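Local coordinates for fatty acid synthase 1, isoform A (Drosophila melanogaster, PDB 6FN6), which probably carries out de novo synthesis of long-chain fatty acids from acetyl-CoA and malonyl-CoA with NADPH, this piece holding the dehydratase, enoylreductase and ketoreductase region, at residues Phe20-Gly28 with Gly142-Arg150; Val158-Trp166 with Gln218-Trp227. All coordinates share one frame; numbering follows the deposited sequence.

Interaction 1: Phe20-Gly28 with Gly142-Arg150; sequences FLAGHTIDG and GYDYGGIFR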
# COMPACT_ATOMS: atom_id res chain seq x y z
N PHE A 20 36.13 9.17 14.75
CA PHE A 20 36.29 8.41 13.51
C PHE A 20 35.26 8.78 12.43
O PHE A 20 35.52 8.63 11.24
CB PHE A 20 36.19 6.91 13.80
CG PHE A 20 34.79 6.43 14.06
CD1 PHE A 20 34.22 6.58 15.31
CD2 PHE A 20 34.05 5.83 13.06
CE1 PHE A 20 32.93 6.14 15.56
CE2 PHE A 20 32.77 5.39 13.30
CZ PHE A 20 32.20 5.55 14.55
N LEU A 21 34.10 9.27 12.86
CA LEU A 21 33.00 9.55 11.93
C LEU A 21 33.40 10.55 10.84
O LEU A 21 32.79 10.59 9.77
CB LEU A 21 31.78 10.07 12.70
CG LEU A 21 31.11 9.09 13.65
CD1 LEU A 21 30.10 9.80 14.54
CD2 LEU A 21 30.44 7.96 12.88
N ALA A 22 34.41 11.35 11.12
CA ALA A 22 34.89 12.33 10.15
C ALA A 22 35.39 11.63 8.88
O ALA A 22 35.43 12.23 7.81
CB ALA A 22 35.99 13.18 10.75
N GLY A 23 35.77 10.37 9.01
CA GLY A 23 36.25 9.59 7.88
C GLY A 23 35.20 9.36 6.82
O GLY A 23 35.53 9.13 5.66
N HIS A 24 33.93 9.39 7.22
CA HIS A 24 32.83 9.17 6.29
C HIS A 24 32.44 10.47 5.60
O HIS A 24 31.32 10.95 5.73
CB HIS A 24 31.63 8.57 7.02
CG HIS A 24 30.54 8.10 6.11
ND1 HIS A 24 29.41 8.85 5.85
CD2 HIS A 24 30.40 6.96 5.40
CE1 HIS A 24 28.63 8.19 5.02
NE2 HIS A 24 29.21 7.04 4.73
N THR A 25 33.39 11.04 4.85
CA THR A 25 33.16 12.29 4.13
C THR A 25 32.62 11.99 2.73
O THR A 25 33.18 11.19 1.99
CB THR A 25 34.46 13.11 4.02
OG1 THR A 25 34.93 13.44 5.34
CG2 THR A 25 34.24 14.41 3.24
N ILE A 26 31.51 12.65 2.38
CA ILE A 26 30.87 12.45 1.09
C ILE A 26 30.71 13.78 0.39
O ILE A 26 30.04 14.68 0.89
CB ILE A 26 29.50 11.75 1.24
CG1 ILE A 26 29.61 10.46 2.06
CG2 ILE A 26 28.90 11.47 -0.14
CD1 ILE A 26 30.41 9.37 1.40
N ASP A 27 31.33 13.91 -0.78
CA ASP A 27 31.20 15.11 -1.59
C ASP A 27 31.58 16.36 -0.79
O ASP A 27 30.88 17.37 -0.84
CB ASP A 27 29.77 15.23 -2.13
CG ASP A 27 29.66 16.21 -3.29
OD1 ASP A 27 30.71 16.70 -3.76
OD2 ASP A 27 28.53 16.48 -3.73
N GLY A 28 32.68 16.28 -0.06
CA GLY A 28 33.22 17.43 0.65
C GLY A 28 32.51 17.78 1.95
O GLY A 28 32.66 18.88 2.47
N GLY A 142 32.78 10.83 -5.98
CA GLY A 142 32.37 11.79 -4.97
C GLY A 142 32.63 11.35 -3.54
O GLY A 142 32.59 12.18 -2.62
N TYR A 143 32.88 10.06 -3.34
CA TYR A 143 33.17 9.54 -2.01
C TYR A 143 34.57 9.91 -1.56
O TYR A 143 35.56 9.53 -2.19
CB TYR A 143 33.01 8.02 -1.97
CG TYR A 143 31.70 7.50 -2.49
CD1 TYR A 143 30.60 7.37 -1.64
CD2 TYR A 143 31.55 7.12 -3.81
CE1 TYR A 143 29.39 6.89 -2.11
CE2 TYR A 143 30.35 6.64 -4.29
CZ TYR A 143 29.27 6.52 -3.43
OH TYR A 143 28.07 6.04 -3.91
N ASP A 144 34.67 10.65 -0.46
CA ASP A 144 35.96 11.06 0.08
C ASP A 144 36.26 10.35 1.39
O ASP A 144 36.48 10.99 2.41
CB ASP A 144 35.98 12.57 0.29
CG ASP A 144 35.56 13.34 -0.95
OD1 ASP A 144 36.38 13.43 -1.90
OD2 ASP A 144 34.41 13.82 -1.00
N TYR A 145 36.29 9.02 1.34
CA TYR A 145 36.48 8.23 2.55
C TYR A 145 37.89 8.42 3.12
O TYR A 145 38.85 8.63 2.38
CB TYR A 145 36.24 6.74 2.27
CG TYR A 145 34.80 6.40 1.93
CD1 TYR A 145 33.78 6.65 2.83
CD2 TYR A 145 34.48 5.81 0.71
CE1 TYR A 145 32.46 6.33 2.53
CE2 TYR A 145 33.16 5.49 0.40
CZ TYR A 145 32.16 5.76 1.31
OH TYR A 145 30.86 5.44 1.00
N GLY A 146 37.98 8.35 4.44
CA GLY A 146 39.25 8.48 5.14
C GLY A 146 39.29 7.65 6.40
O GLY A 146 38.26 7.16 6.86
N GLY A 147 40.48 7.49 6.96
CA GLY A 147 40.65 6.72 8.18
C GLY A 147 40.17 5.29 8.07
O GLY A 147 40.41 4.61 7.07
N ILE A 148 39.48 4.82 9.11
CA ILE A 148 39.07 3.42 9.18
C ILE A 148 37.96 3.11 8.18
O ILE A 148 37.66 1.95 7.93
CB ILE A 148 38.63 3.06 10.61
CG1 ILE A 148 37.43 3.90 11.05
CG2 ILE A 148 39.80 3.25 11.58
CD1 ILE A 148 36.83 3.46 12.37
N PHE A 149 37.35 4.15 7.61
CA PHE A 149 36.34 3.95 6.58
C PHE A 149 36.98 3.53 5.26
O PHE A 149 36.29 3.17 4.31
CB PHE A 149 35.50 5.21 6.38
CG PHE A 149 34.42 5.39 7.40
CD1 PHE A 149 33.15 4.87 7.18
CD2 PHE A 149 34.66 6.08 8.58
CE1 PHE A 149 32.15 5.03 8.12
CE2 PHE A 149 33.65 6.24 9.52
CZ PHE A 149 32.40 5.71 9.29
N ARG A 150 38.31 3.58 5.20
CA ARG A 150 39.04 3.03 4.06
C ARG A 150 39.34 1.56 4.35
O ARG A 150 40.50 1.15 4.38
CB ARG A 150 40.32 3.82 3.79
CG ARG A 150 40.09 5.08 2.97
CD ARG A 150 41.36 5.91 2.85
NE ARG A 150 42.42 5.23 2.11
CZ ARG A 150 42.74 5.48 0.84
NH1 ARG A 150 42.08 6.40 0.14
NH2 ARG A 150 43.72 4.80 0.27
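Gly146 N reaches Gly23 O at 2.8 Å, in the carbonyl plane and on a lone pair, at one end of a short antiparallel pairing. Further along, Asp144 N bonds to Thr25 O at 2.9 Å, and Asp27 N to Gly142 O at 2.8 Å. Asp144 also serves as an acceptor for the turn: its short side chain places OD2 beside Gly28 N, which it takes from above the carboxylate plane at 3.2 Å. Thr25 spends its hydroxyl within its own segment, OG1 bonding to Ala22 O at 2.8 Å, while its methyl CG2 lies against Asp144 CB. Asp27 OD2 is held by Arg251 and by the backbone N of Arg252, and Tyr143 OH by Tyr191 O.

Aromatic packing surrounds His24. Its CB sits over the Phe149 ring in a CH-pi contact, 3.7 Å from CB to the ring centroid. With CG opposite the backbone N (chi1 -170°), the imidazole brings CD2 to the edge of the Tyr145 ring, in its plane. Phe149 meets Phe20 rim to rim, CE2 to CD2 3.6 Å. Ile26 CD1 reaches both tyrosine rings, closest to Tyr143 CD1 at 3.6 Å. His24 ND1 is bonded to Leu31 O, which with this packing restrains the ring's rotation. Joining the predicted hotdog regions where His24, the predicted proton acceptor, and Phe149 touch Asp175, the predicted donor, this contact is characteristic of the double-hotdog dehydratase active site.

Interaction 2: Val158-Trp166 with Gln218-Trp227; sequences VASTGKLQW and QVETGLPVQW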
# COMPACT_ATOMS: atom_id res chain seq x y z
N VAL A 158 35.14 -6.90 -10.76
CA VAL A 158 33.70 -6.68 -10.84
C VAL A 158 33.06 -6.54 -9.46
O VAL A 158 31.85 -6.35 -9.35
CB VAL A 158 33.00 -7.82 -11.62
CG1 VAL A 158 33.46 -7.83 -13.07
CG2 VAL A 158 33.26 -9.17 -10.95
N ALA A 159 33.88 -6.61 -8.41
CA ALA A 159 33.38 -6.49 -7.04
C ALA A 159 32.31 -7.55 -6.74
O ALA A 159 31.24 -7.23 -6.23
CB ALA A 159 32.83 -5.09 -6.81
N SER A 160 32.62 -8.80 -7.08
CA SER A 160 31.76 -9.91 -6.72
C SER A 160 32.27 -10.55 -5.44
O SER A 160 31.50 -11.08 -4.64
CB SER A 160 31.71 -10.94 -7.85
OG SER A 160 32.98 -11.53 -8.06
N THR A 161 33.58 -10.48 -5.25
CA THR A 161 34.21 -10.94 -4.02
C THR A 161 35.29 -9.94 -3.60
O THR A 161 35.77 -9.16 -4.43
CB THR A 161 34.82 -12.35 -4.17
OG1 THR A 161 35.31 -12.80 -2.91
CG2 THR A 161 35.96 -12.34 -5.18
N GLY A 162 35.65 -9.96 -2.33
CA GLY A 162 36.67 -9.06 -1.82
C GLY A 162 36.94 -9.29 -0.35
O GLY A 162 36.53 -10.31 0.22
N LYS A 163 37.63 -8.34 0.28
CA LYS A 163 37.96 -8.45 1.70
C LYS A 163 37.82 -7.11 2.42
O LYS A 163 38.13 -6.05 1.86
CB LYS A 163 39.37 -9.00 1.87
CG LYS A 163 39.51 -10.45 1.41
CD LYS A 163 40.24 -11.30 2.44
CE LYS A 163 39.89 -12.78 2.27
NZ LYS A 163 40.14 -13.26 0.89
N LEU A 164 37.35 -7.17 3.66
CA LEU A 164 37.17 -5.98 4.49
C LEU A 164 37.93 -6.15 5.80
O LEU A 164 37.89 -7.21 6.42
CB LEU A 164 35.68 -5.74 4.77
CG LEU A 164 34.73 -5.97 3.60
CD1 LEU A 164 33.28 -5.91 4.06
CD2 LEU A 164 34.98 -4.95 2.50
N GLN A 165 38.63 -5.10 6.23
CA GLN A 165 39.40 -5.18 7.47
C GLN A 165 38.49 -5.02 8.68
O GLN A 165 37.35 -4.57 8.55
CB GLN A 165 40.50 -4.11 7.49
CG GLN A 165 40.01 -2.68 7.42
CD GLN A 165 41.14 -1.68 7.36
OE1 GLN A 165 42.18 -1.94 6.75
NE2 GLN A 165 40.96 -0.53 7.99
N TRP A 166 38.99 -5.41 9.85
CA TRP A 166 38.23 -5.31 11.09
C TRP A 166 39.04 -4.56 12.14
O TRP A 166 40.12 -5.00 12.53
CB TRP A 166 37.85 -6.69 11.62
CG TRP A 166 37.19 -6.64 12.95
CD1 TRP A 166 37.73 -6.98 14.16
CD2 TRP A 166 35.85 -6.20 13.23
NE1 TRP A 166 36.82 -6.79 15.16
CE2 TRP A 166 35.66 -6.31 14.62
CE3 TRP A 166 34.81 -5.72 12.44
CZ2 TRP A 166 34.45 -5.97 15.23
CZ3 TRP A 166 33.61 -5.38 13.05
CH2 TRP A 166 33.45 -5.50 14.43
N GLN A 218 43.50 -9.38 10.75
CA GLN A 218 42.21 -8.69 10.74
C GLN A 218 42.32 -7.34 10.04
O GLN A 218 41.36 -6.86 9.45
CB GLN A 218 41.69 -8.50 12.17
CG GLN A 218 41.28 -9.79 12.86
CD GLN A 218 40.97 -9.58 14.33
OE1 GLN A 218 40.97 -8.45 14.82
NE2 GLN A 218 40.71 -10.67 15.05
N VAL A 219 43.50 -6.74 10.11
CA VAL A 219 43.73 -5.42 9.55
C VAL A 219 44.37 -5.50 8.17
O VAL A 219 43.94 -4.81 7.24
CB VAL A 219 44.61 -4.57 10.50
CG1 VAL A 219 44.84 -3.18 9.93
CG2 VAL A 219 43.97 -4.48 11.88
N GLU A 220 45.38 -6.34 8.03
CA GLU A 220 46.15 -6.40 6.79
C GLU A 220 45.47 -7.26 5.72
O GLU A 220 45.61 -7.01 4.53
CB GLU A 220 47.56 -6.94 7.06
CG GLU A 220 48.33 -6.20 8.15
CD GLU A 220 48.68 -4.77 7.76
OE1 GLU A 220 48.46 -4.41 6.58
OE2 GLU A 220 49.18 -4.03 8.62
N THR A 221 44.74 -8.28 6.16
CA THR A 221 44.12 -9.23 5.23
C THR A 221 42.60 -9.06 5.18
O THR A 221 42.02 -9.03 4.10
CB THR A 221 44.46 -10.69 5.61
OG1 THR A 221 45.87 -10.90 5.46
CG2 THR A 221 43.71 -11.68 4.73
N GLY A 222 41.97 -8.99 6.35
CA GLY A 222 40.55 -8.70 6.43
C GLY A 222 39.62 -9.89 6.30
O GLY A 222 40.06 -11.03 6.20
N LEU A 223 38.32 -9.60 6.28
CA LEU A 223 37.29 -10.63 6.20
C LEU A 223 36.69 -10.69 4.79
O LEU A 223 36.54 -9.65 4.14
CB LEU A 223 36.18 -10.36 7.22
CG LEU A 223 36.56 -10.38 8.70
CD1 LEU A 223 35.56 -9.56 9.50
CD2 LEU A 223 36.62 -11.81 9.22
N PRO A 224 36.31 -11.89 4.32
CA PRO A 224 35.70 -11.99 2.99
C PRO A 224 34.35 -11.28 2.88
O PRO A 224 33.53 -11.38 3.80
CB PRO A 224 35.52 -13.50 2.79
CG PRO A 224 36.39 -14.15 3.79
CD PRO A 224 36.46 -13.21 4.95
N VAL A 225 34.12 -10.58 1.77
CA VAL A 225 32.82 -9.98 1.49
C VAL A 225 32.33 -10.51 0.15
O VAL A 225 33.11 -10.67 -0.79
CB VAL A 225 32.89 -8.44 1.50
CG1 VAL A 225 33.86 -7.93 0.44
CG2 VAL A 225 31.51 -7.84 1.29
N GLN A 226 31.03 -10.79 0.06
CA GLN A 226 30.44 -11.37 -1.13
C GLN A 226 29.27 -10.53 -1.65
O GLN A 226 28.52 -9.96 -0.86
CB GLN A 226 29.96 -12.80 -0.85
CG GLN A 226 31.02 -13.72 -0.27
CD GLN A 226 32.10 -14.06 -1.28
OE1 GLN A 226 31.87 -14.04 -2.48
NE2 GLN A 226 33.29 -14.38 -0.78
N TRP A 227 29.15 -10.46 -2.97
CA TRP A 227 28.02 -9.78 -3.60
C TRP A 227 27.34 -10.70 -4.60
O TRP A 227 27.89 -11.00 -5.66
CB TRP A 227 28.49 -8.50 -4.28
CG TRP A 227 27.50 -7.95 -5.28
CD1 TRP A 227 27.71 -7.74 -6.61
CD2 TRP A 227 26.14 -7.56 -5.03
NE1 TRP A 227 26.58 -7.24 -7.20
CE2 TRP A 227 25.60 -7.12 -6.25
CE3 TRP A 227 25.34 -7.54 -3.89
CZ2 TRP A 227 24.29 -6.66 -6.36
CZ3 TRP A 227 24.03 -7.08 -4.00
CH2 TRP A 227 23.52 -6.65 -5.23
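Leu223 O accepts the N-H of Leu164 at 2.7 Å, in the carbonyl plane and nearly straight at 160°. The return bond is too short to be trusted, but the antiparallel register continues with Val225 N on Gly162 O at 2.9 Å and Trp227 N on Ser160 O at 2.9 Å. A side chain at Gly162 would point at Val225 CG1, where there is little room, and glycine avoids this. Beyond the strands, Trp166 N bonds to Gln218 O at 2.8 Å, tying the strand's exit to the helix before Gly222.

Leu164 crosses Val225 at about a right angle, its CD1 3.6 Å from Val225 CB; Thr176 and Met177 of helix 170-183 cover the leucine. Replacing Leu164 with an alanine would probably leave Val225 without this neighbour and open a gap beneath that helix. Trp166, with CG opposite the backbone N (chi1 175°), lies alongside Gln218, whose OE1 meets the ring edge while NE2 bonds to Leu210 O. On the face of Thr161 and Lys163, Gln226 NE2 bonds weakly to Thr161 OG1, and its OE1 to Gln120 NE2. Backbone bonds thus set the register, and Leu164 and Leu223 give an apolar surface against helix 170-183, consistent with the central helix of a hotdog fold.

In the fold
Interaction 1 and interaction 2 both belong to the dehydratase part of the chain, their centres 18 Å apart. Interaction 1 spans the two predicted hotdog regions, whereas interaction 2 lies wholly within the C-terminal one. Helix 170-183 connects them: it carries Asp175, the predicted proton donor, and touches side chains of both contacts. Between side chains, Phe149 of interaction 1 comes to about 3 Å from Asp175, Leu164 of interaction 2 only to about 9 Å, so the first borders the active site and the second stands farther from it. A backbone hydrogen bond also ties Gln165 of interaction 2 to Gly151, the residue that follows Arg150 of interaction 1.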